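Local coordinates for protein putative nucleoside-diphosphate-sugar epimerase (Staphylococcus aureus subsp. aureus, PDB 3E48) that is of unknown function but, as a putative nucleoside-diphosphate-sugar epimerase with a Rossmann-type NAD(P)H-binding region, probably binds a dinucleotide cofactor, at residues B[76-79]-B[80-83]; B[115-118]-B[119-122]; B[208-211]-B[212-215]; B[237-240]-B[241-244]. One frame throughout, in Å; residues are numbered along the deposited sequence.

How the contacts relate
Contacts 1, 2 and 4 meet on one side of the chain, their centres 9 to 14 Å apart, while contact 3 lies alone, its centre 26 Å or more from the others. Contacts 1 and 2 hold helix starts following strands 68-71 and 100-106 of the Rossmann-type sheet, and both touch the second subunit; contact 4 starts helix 239-251, which packs against their loops through His77, Phe115, His116 and Met117. Contact 2 is the most buried and leans on aromatic rings and a methionine (here selenomethionine). Contact 1, partly buried, relies on an arginine gripping a carbonyl; contact 4 combines glycines with apolar side chains; contact 3, more peripheral, is a helix with a serine doubling one backbone bond.

Contact 1: B[76-79]-B[80-83]; sequences IHPS and FKRI
The loop that follows strand 68-71 turns here into the short helix 79-82, and Arg82, one turn in, reaches back to hold the carbonyl of Ile76. Its CG lies anti to the backbone N (chi1 -166°), which sends the chain back along the loop, and a bend at chi3 presents the edge of the guanidinium to that oxygen. Arg82 NE donates to Ile76 O at 2.7 Å, in the carbonyl plane and within 9° of the guanidinium plane; Arg82 NH2 adds a weak bond to Ile76 O at 3.0 Å. With two donors on one acceptor, the guanidinium is hindered from rotating. Arginine suits the place because it offers two N-H groups side by side to a loop carbonyl.

The helix itself starts at Pro78, the N-cap, which follows a cis peptide bond. The helical bonding pattern does not use the N-H of an N-cap residue, so proline is tolerated, and Pro78 O takes weak bonds from the N-H groups of Lys81 and Arg82. The firmer bond runs from Ile83 N to Ser79 O, 3.0 Å and 153°. Lys81 lies over the loop through its methylenes: Lys81 CB is 3.8 Å from Ile76 CG2, and Lys81 CD 3.8 Å from Pro78 CD.

Around the turn, helix 118-131 and the loop before it close one side. Ser79 OG bonds to His116 O, and Arg82 makes a cation-pi contact with Tyr120. Tyr123 of the second subunit packs on Ser79, Phe80 and Ile83, placing this short helix at the dimer interface beside helix 118-131.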
loop_
_atom_site.group_PDB
_atom_site.type_symbol
_atom_site.label_atom_id
_atom_site.label_comp_id
_atom_site.label_asym_id
_atom_site.label_seq_id
_atom_site.Cartn_x
_atom_site.Cartn_y
_atom_site.Cartn_z
ATOM N N ILE B 76 7.699 14.589 1.597
ATOM C CA ILE B 76 8.960 13.860 1.699
ATOM C C ILE B 76 8.958 12.637 0.784
ATOM O O ILE B 76 7.941 11.956 0.651
ATOM C CB ILE B 76 9.210 13.385 3.150
ATOM C CG1 ILE B 76 9.365 14.595 4.084
ATOM C CG2 ILE B 76 10.438 12.484 3.207
ATOM C CD1 ILE B 76 10.510 15.522 3.725
ATOM N N HIS B 77 10.097 12.361 0.155
ATOM C CA HIS B 77 10.222 11.205 -0.732
ATOM C C HIS B 77 11.599 10.569 -0.548
ATOM O O HIS B 77 12.525 11.217 -0.062
ATOM C CB HIS B 77 10.038 11.628 -2.195
ATOM C CG HIS B 77 11.038 12.638 -2.664
ATOM N ND1 HIS B 77 11.048 13.941 -2.213
ATOM C CD2 HIS B 77 12.073 12.533 -3.530
ATOM C CE1 HIS B 77 12.046 14.593 -2.780
ATOM N NE2 HIS B 77 12.685 13.761 -3.584
ATOM N N PRO B 78 11.745 9.283 -0.907
ATOM C CA PRO B 78 10.731 8.384 -1.466
ATOM C C PRO B 78 9.815 7.843 -0.367
ATOM O O PRO B 78 9.822 8.350 0.756
ATOM C CB PRO B 78 11.573 7.290 -2.119
ATOM C CG PRO B 78 12.723 7.180 -1.185
ATOM C CD PRO B 78 13.067 8.630 -0.897
ATOM N N SER B 79 9.043 6.805 -0.685
ATOM C CA SER B 79 8.116 6.218 0.281
ATOM C C SER B 79 8.735 5.782 1.608
ATOM O O SER B 79 8.161 6.022 2.674
ATOM C CB SER B 79 7.382 5.026 -0.340
ATOM O OG SER B 79 6.498 5.455 -1.364
ATOM N N PHE B 80 9.901 5.145 1.559
ATOM C CA PHE B 80 10.542 4.671 2.782
ATOM C C PHE B 80 10.822 5.797 3.770
ATOM O O PHE B 80 10.744 5.603 4.983
ATOM C CB PHE B 80 11.856 3.956 2.463
ATOM C CG PHE B 80 12.471 3.270 3.651
ATOM C CD1 PHE B 80 11.928 2.089 4.148
ATOM C CD2 PHE B 80 13.584 3.814 4.286
ATOM C CE1 PHE B 80 12.487 1.457 5.258
ATOM C CE2 PHE B 80 14.150 3.190 5.398
ATOM C CZ PHE B 80 13.600 2.010 5.884
ATOM N N LYS B 81 11.154 6.970 3.248
ATOM C CA LYS B 81 11.455 8.110 4.098
ATOM C C LYS B 81 10.210 8.776 4.672
ATOM O O LYS B 81 10.279 9.406 5.727
ATOM C CB LYS B 81 12.284 9.138 3.329
ATOM C CG LYS B 81 13.739 8.728 3.128
ATOM C CD LYS B 81 14.542 9.825 2.432
ATOM C CE LYS B 81 14.416 11.161 3.159
ATOM N NZ LYS B 81 14.870 11.090 4.578
ATOM N N ARG B 82 9.071 8.630 4.000
ATOM C CA ARG B 82 7.848 9.255 4.491
ATOM C C ARG B 82 7.063 8.363 5.464
ATOM O O ARG B 82 6.362 8.867 6.334
ATOM C CB ARG B 82 6.951 9.674 3.317
ATOM C CG ARG B 82 5.832 10.625 3.728
ATOM C CD ARG B 82 4.830 10.888 2.613
ATOM N NE ARG B 82 5.406 11.564 1.452
ATOM C CZ ARG B 82 4.700 11.946 0.392
ATOM N NH1 ARG B 82 3.394 11.719 0.353
ATOM N NH2 ARG B 82 5.292 12.549 -0.637
ATOM N N ILE B 83 7.191 7.046 5.325
ATOM C CA ILE B 83 6.501 6.088 6.191
ATOM C C ILE B 83 6.434 6.419 7.687
ATOM O O ILE B 83 5.381 6.286 8.307
ATOM C CB ILE B 83 7.134 4.674 6.059
ATOM C CG1 ILE B 83 6.906 4.142 4.653
ATOM C CG2 ILE B 83 6.541 3.727 7.094
ATOM C CD1 ILE B 83 5.454 4.115 4.251
#

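Contact 2: B[115-118]-B[119-122]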
loop_
_atom_site.group_PDB
_atom_site.type_symbol
_atom_site.label_atom_id
_atom_site.label_comp_id
_atom_site.label_asym_id
_atom_site.label_seq_id
_atom_site.Cartn_x
_atom_site.Cartn_y
_atom_site.Cartn_z
ATOM N N PHE B 115 3.401 5.206 -9.665
ATOM C CA PHE B 115 3.737 6.463 -9.003
ATOM C C PHE B 115 4.644 6.143 -7.814
ATOM O O PHE B 115 4.312 5.296 -6.982
ATOM C CB PHE B 115 2.463 7.174 -8.522
ATOM C CG PHE B 115 2.730 8.468 -7.801
ATOM C CD1 PHE B 115 3.630 9.391 -8.325
ATOM C CD2 PHE B 115 2.087 8.764 -6.603
ATOM C CE1 PHE B 115 3.890 10.593 -7.665
ATOM C CE2 PHE B 115 2.339 9.964 -5.932
ATOM C CZ PHE B 115 3.242 10.879 -6.465
ATOM N N HIS B 116 5.777 6.836 -7.733
ATOM C CA HIS B 116 6.756 6.611 -6.674
ATOM C C HIS B 116 6.229 6.655 -5.252
ATOM O O HIS B 116 6.802 6.028 -4.364
ATOM C CB HIS B 116 7.904 7.609 -6.809
ATOM C CG HIS B 116 8.910 7.236 -7.854
ATOM N ND1 HIS B 116 8.599 6.457 -8.945
ATOM C CD2 HIS B 116 10.216 7.570 -7.986
ATOM C CE1 HIS B 116 9.672 6.325 -9.708
ATOM N NE2 HIS B 116 10.664 6.991 -9.149
HETATM N N MSE B 117 5.153 7.399 -5.012
HETATM C CA MSE B 117 4.626 7.460 -3.657
HETATM C C MSE B 117 3.483 6.483 -3.414
HETATM O O MSE B 117 2.893 6.482 -2.335
HETATM C CB MSE B 117 4.172 8.884 -3.312
HETATM C CG MSE B 117 5.268 9.945 -3.430
HETATM SE SE MSE B 117 6.914 9.520 -2.494
HETATM C CE MSE B 117 6.143 9.191 -0.747
ATOM N N SER B 118 3.162 5.636 -4.391
ATOM C CA SER B 118 2.066 4.696 -4.161
ATOM C C SER B 118 2.317 3.783 -2.947
ATOM O O SER B 118 1.389 3.490 -2.196
ATOM C CB SER B 118 1.775 3.854 -5.418
ATOM O OG SER B 118 2.798 2.928 -5.686
ATOM N N PRO B 119 3.572 3.341 -2.724
ATOM C CA PRO B 119 3.816 2.473 -1.565
ATOM C C PRO B 119 3.397 3.149 -0.257
ATOM O O PRO B 119 2.814 2.514 0.626
ATOM C CB PRO B 119 5.323 2.223 -1.626
ATOM C CG PRO B 119 5.622 2.308 -3.091
ATOM C CD PRO B 119 4.809 3.518 -3.508
ATOM N N TYR B 120 3.698 4.440 -0.137
ATOM C CA TYR B 120 3.342 5.186 1.067
ATOM C C TYR B 120 1.839 5.205 1.293
ATOM O O TYR B 120 1.373 4.937 2.399
ATOM C CB TYR B 120 3.843 6.631 0.988
ATOM C CG TYR B 120 3.273 7.527 2.074
ATOM C CD1 TYR B 120 3.787 7.499 3.373
ATOM C CD2 TYR B 120 2.198 8.382 1.810
ATOM C CE1 TYR B 120 3.250 8.300 4.381
ATOM C CE2 TYR B 120 1.651 9.185 2.815
ATOM C CZ TYR B 120 2.184 9.139 4.095
ATOM O OH TYR B 120 1.662 9.938 5.095
ATOM N N PHE B 121 1.077 5.515 0.252
ATOM C CA PHE B 121 -0.371 5.585 0.400
ATOM C C PHE B 121 -1.005 4.225 0.627
ATOM O O PHE B 121 -1.973 4.106 1.378
ATOM C CB PHE B 121 -0.978 6.305 -0.802
ATOM C CG PHE B 121 -0.655 7.769 -0.829
ATOM C CD1 PHE B 121 -1.190 8.621 0.136
ATOM C CD2 PHE B 121 0.227 8.287 -1.768
ATOM C CE1 PHE B 121 -0.847 9.974 0.171
ATOM C CE2 PHE B 121 0.582 9.639 -1.747
ATOM C CZ PHE B 121 0.042 10.484 -0.773
ATOM N N GLY B 122 -0.465 3.191 -0.010
ATOM C CA GLY B 122 -1.003 1.866 0.215
ATOM C C GLY B 122 -0.738 1.475 1.659
ATOM O O GLY B 122 -1.598 0.915 2.334
#
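Backbone bonds between Met117 and Phe121 and between Ser118 and Gly122 wind the first turn of helix 118-131 out of a type I beta turn, Phe115 to Ser118. Gly122 N donates to Ser118 O at 2.9 Å with an angle of 164°; Phe121 N reaches Met117 O in a weak bond of 3.3 Å. Pro119 fits so near the helix start, where its missing N-H costs no bond. Within the preceding turn, Ser118 N bonds to Phe115 O at 2.9 Å, and Ser118 OG bonds to Asn113 O, tying the helix start to the loop.

Apolar contacts come next. Met117, present as selenomethionine, bends at chi2 and chi3 so that Met117 CE lies 3.9 Å from Tyr120 CB, while Met117 CB rests 4.0 Å from Phe121 CE2. The natural methionine, unbranched and flexible, can bend its tip to Tyr120 from a root beside Phe121.

Among the aromatics, Tyr120 CD2 sits over the centre of the Phe121 ring, 3.7 Å above its plane, and Phe121 CE1 in turn lies in the plane of the Tyr120 ring, at its edge. Phe115 offers a ring face to Met117 N.

Tyr120 and Phe121 pack on Phe103 and Tyr106 of strand 100-106, respectively. The chemistry implies a helix start only partly self-sufficient, with Tyr120 N weakly bonded to Ser79 OG and His116 N bonded to Ser245 OG, its large side chains sealed against the central sheet.

Contact 3: B[208-211]-B[212-215]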
loop_
_atom_site.group_PDB
_atom_site.type_symbol
_atom_site.label_atom_id
_atom_site.label_comp_id
_atom_site.label_asym_id
_atom_site.label_seq_id
_atom_site.Cartn_x
_atom_site.Cartn_y
_atom_site.Cartn_z
ATOM N N ALA B 208 -4.611 20.305 -23.379
ATOM C CA ALA B 208 -3.884 21.259 -24.206
ATOM C C ALA B 208 -4.837 22.270 -24.847
ATOM O O ALA B 208 -4.529 23.460 -24.917
ATOM C CB ALA B 208 -3.088 20.520 -25.283
ATOM N N ALA B 209 -5.989 21.794 -25.309
ATOM C CA ALA B 209 -6.981 22.667 -25.939
ATOM C C ALA B 209 -7.509 23.694 -24.934
ATOM O O ALA B 209 -7.706 24.859 -25.274
ATOM C CB ALA B 209 -8.132 21.837 -26.504
ATOM N N ILE B 210 -7.733 23.253 -23.698
ATOM C CA ILE B 210 -8.216 24.132 -22.635
ATOM C C ILE B 210 -7.191 25.226 -22.351
ATOM O O ILE B 210 -7.523 26.414 -22.295
ATOM C CB ILE B 210 -8.446 23.355 -21.312
ATOM C CG1 ILE B 210 -9.513 22.281 -21.509
ATOM C CG2 ILE B 210 -8.869 24.316 -20.207
ATOM C CD1 ILE B 210 -10.875 22.838 -21.785
ATOM N N LEU B 211 -5.944 24.811 -22.155
ATOM C CA LEU B 211 -4.863 25.744 -21.866
ATOM C C LEU B 211 -4.637 26.698 -23.037
ATOM O O LEU B 211 -4.304 27.866 -22.835
ATOM C CB LEU B 211 -3.579 24.969 -21.553
ATOM C CG LEU B 211 -3.673 24.022 -20.348
ATOM C CD1 LEU B 211 -2.447 23.112 -20.292
ATOM C CD2 LEU B 211 -3.806 24.835 -19.071
ATOM N N SER B 212 -4.827 26.200 -24.256
ATOM C CA SER B 212 -4.642 27.018 -25.451
ATOM C C SER B 212 -5.643 28.167 -25.520
ATOM O O SER B 212 -5.258 29.328 -25.676
ATOM C CB SER B 212 -4.771 26.158 -26.712
ATOM O OG SER B 212 -3.701 25.234 -26.816
ATOM N N GLU B 213 -6.927 27.848 -25.409
ATOM C CA GLU B 213 -7.961 28.873 -25.473
ATOM C C GLU B 213 -7.950 29.790 -24.250
ATOM O O GLU B 213 -8.425 30.925 -24.314
ATOM C CB GLU B 213 -9.339 28.225 -25.641
ATOM C CG GLU B 213 -9.641 27.139 -24.633
ATOM C CD GLU B 213 -10.992 26.484 -24.861
ATOM O OE1 GLU B 213 -12.017 27.199 -24.830
ATOM O OE2 GLU B 213 -11.028 25.252 -25.066
ATOM N N ALA B 214 -7.404 29.301 -23.140
ATOM C CA ALA B 214 -7.329 30.096 -21.918
ATOM C C ALA B 214 -6.158 31.066 -22.019
ATOM O O ALA B 214 -6.258 32.230 -21.632
ATOM C CB ALA B 214 -7.145 29.186 -20.709
ATOM N N SER B 215 -5.050 30.564 -22.551
ATOM C CA SER B 215 -3.834 31.348 -22.720
ATOM C C SER B 215 -3.902 32.269 -23.931
ATOM O O SER B 215 -3.314 33.351 -23.932
ATOM C CB SER B 215 -2.638 30.410 -22.871
ATOM O OG SER B 215 -1.528 31.099 -23.414
#
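Glu213 lies back over the preceding turn of helix 204-215, above the carbonyls of Ala209 and Ile210. Its CB is 3.8 Å from Ala209 O. CG occupies the crowded position between backbone N and carbonyl carbon (chi1 51°), which brings Glu213 CG to 3.1 Å from Ala209 O and 3.2 Å from Ile210 O. Beyond CG the chain runs extended alongside Ile210: Glu213 CD passes 3.7 Å from Ala209 O, and at the tip Glu213 OE2 comes within 4.1 Å of Ile210 CD1. OE2 and Ala209 O are both acceptors, so no bond joins them; that carbonyl is served instead by Glu213 N, at 173°. A long charged chain suits this exposed position.

Ser212 adds a second bond to its own helical one. Ser212 N and Ser212 OG both donate to Ala208 O, at 2.8 and 2.7 Å, approaching from opposite faces of the carbonyl plane; OG is also bonded to Ile219 N.

The alanines add little bulk, Ala209 on the exposed side and Ala214 meeting Leu277 of helix 273-277, while Leu211 fills the buried side against Leu151 and Leu154 of helix 147-157, and Ile210 and Leu211 also meet helix 273-277.

Contact 4: B[237-240]-B[241-244]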
loop_
_atom_site.group_PDB
_atom_site.type_symbol
_atom_site.label_atom_id
_atom_site.label_comp_id
_atom_site.label_asym_id
_atom_site.label_seq_id
_atom_site.Cartn_x
_atom_site.Cartn_y
_atom_site.Cartn_z
ATOM N N LYS B 237 16.673 16.636 -6.174
ATOM C CA LYS B 237 17.121 15.349 -6.693
ATOM C C LYS B 237 16.138 14.231 -6.364
ATOM O O LYS B 237 15.742 14.053 -5.211
ATOM C CB LYS B 237 18.504 15.005 -6.130
ATOM C CG LYS B 237 19.585 16.020 -6.480
ATOM C CD LYS B 237 20.950 15.604 -5.946
ATOM C CE LYS B 237 21.446 14.323 -6.607
ATOM N NZ LYS B 237 22.809 13.949 -6.134
ATOM N N GLY B 238 15.749 13.481 -7.391
ATOM C CA GLY B 238 14.818 12.383 -7.204
ATOM C C GLY B 238 13.395 12.743 -7.587
ATOM O O GLY B 238 12.600 11.878 -7.959
ATOM N N PHE B 239 13.073 14.029 -7.504
ATOM C CA PHE B 239 11.734 14.495 -7.833
ATOM C C PHE B 239 11.407 14.298 -9.312
ATOM O O PHE B 239 10.257 14.051 -9.670
ATOM C CB PHE B 239 11.592 15.973 -7.468
ATOM C CG PHE B 239 10.181 16.471 -7.518
ATOM C CD1 PHE B 239 9.240 16.019 -6.599
ATOM C CD2 PHE B 239 9.788 17.385 -8.490
ATOM C CE1 PHE B 239 7.925 16.471 -6.644
ATOM C CE2 PHE B 239 8.478 17.844 -8.547
ATOM C CZ PHE B 239 7.543 17.385 -7.620
ATOM N N GLY B 240 12.423 14.410 -10.163
ATOM C CA GLY B 240 12.218 14.246 -11.591
ATOM C C GLY B 240 11.551 12.936 -11.967
ATOM O O GLY B 240 10.511 12.925 -12.631
ATOM N N ALA B 241 12.144 11.825 -11.544
ATOM C CA ALA B 241 11.592 10.512 -11.854
ATOM C C ALA B 241 10.245 10.309 -11.168
ATOM O O ALA B 241 9.388 9.583 -11.672
ATOM C CB ALA B 241 12.568 9.419 -11.430
ATOM N N LEU B 242 10.060 10.949 -10.017
ATOM C CA LEU B 242 8.809 10.828 -9.277
ATOM C C LEU B 242 7.670 11.504 -10.033
ATOM O O LEU B 242 6.574 10.955 -10.148
ATOM C CB LEU B 242 8.956 11.444 -7.879
ATOM C CG LEU B 242 7.724 11.497 -6.963
ATOM C CD1 LEU B 242 8.164 11.535 -5.509
ATOM C CD2 LEU B 242 6.873 12.718 -7.300
ATOM N N LEU B 243 7.927 12.701 -10.551
ATOM C CA LEU B 243 6.902 13.419 -11.293
ATOM C C LEU B 243 6.571 12.650 -12.571
ATOM O O LEU B 243 5.406 12.523 -12.949
ATOM C CB LEU B 243 7.391 14.823 -11.642
ATOM C CG LEU B 243 6.325 15.795 -12.153
ATOM C CD1 LEU B 243 5.266 16.024 -11.076
ATOM C CD2 LEU B 243 6.987 17.104 -12.532
ATOM N N ALA B 244 7.601 12.137 -13.235
ATOM C CA ALA B 244 7.398 11.377 -14.460
ATOM C C ALA B 244 6.552 10.134 -14.181
ATOM O O ALA B 244 5.651 9.808 -14.950
ATOM C CB ALA B 244 8.746 10.974 -15.062
#
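Gly238 is the N-cap of helix 239-251, and the residues from Ala241 to Ala244 complete its first turns against the carbonyls of Gly238, Phe239 and Gly240. With phi at 100°, Gly238 takes a backbone shape in which a CB would press on the carbonyl oxygen of Lys237, so glycine fits. Asp234 OD2 accepts from the N-H groups of both Gly238 and Gly240, satisfying donors at the helix start.

Ala241 comes first: small and exposed, it keeps a slender profile where His116 packs on it. Leu242 N follows with a weak bond to Gly238 O at 3.4 Å. Its CG is anti to the backbone N (chi1 176°), and the Leu242 CD2 branch meets the Phe239 ring, 4.0 Å from Phe239 CE1. This buried leucine also touches His77, Phe115 and Met117, so a branched apolar chain serves several neighbours at once.

Leu243 sends its N-H to Phe239 O at 2.8 Å, nearly along the C=O axis. Leu243 CD2 approaches the same ring, 4.3 Å from Phe239 CE2, so the two leucines meet different ring atoms; Leu243 also packs on Phe229 of helix 226-231. Ala244 is buried and packed on that phenylalanine as well, where a small side chain fits well. Its backbone closes the turn: Ala244 N donates to Gly240 O at 3.1 Å, tilted 20° from the carbonyl plane.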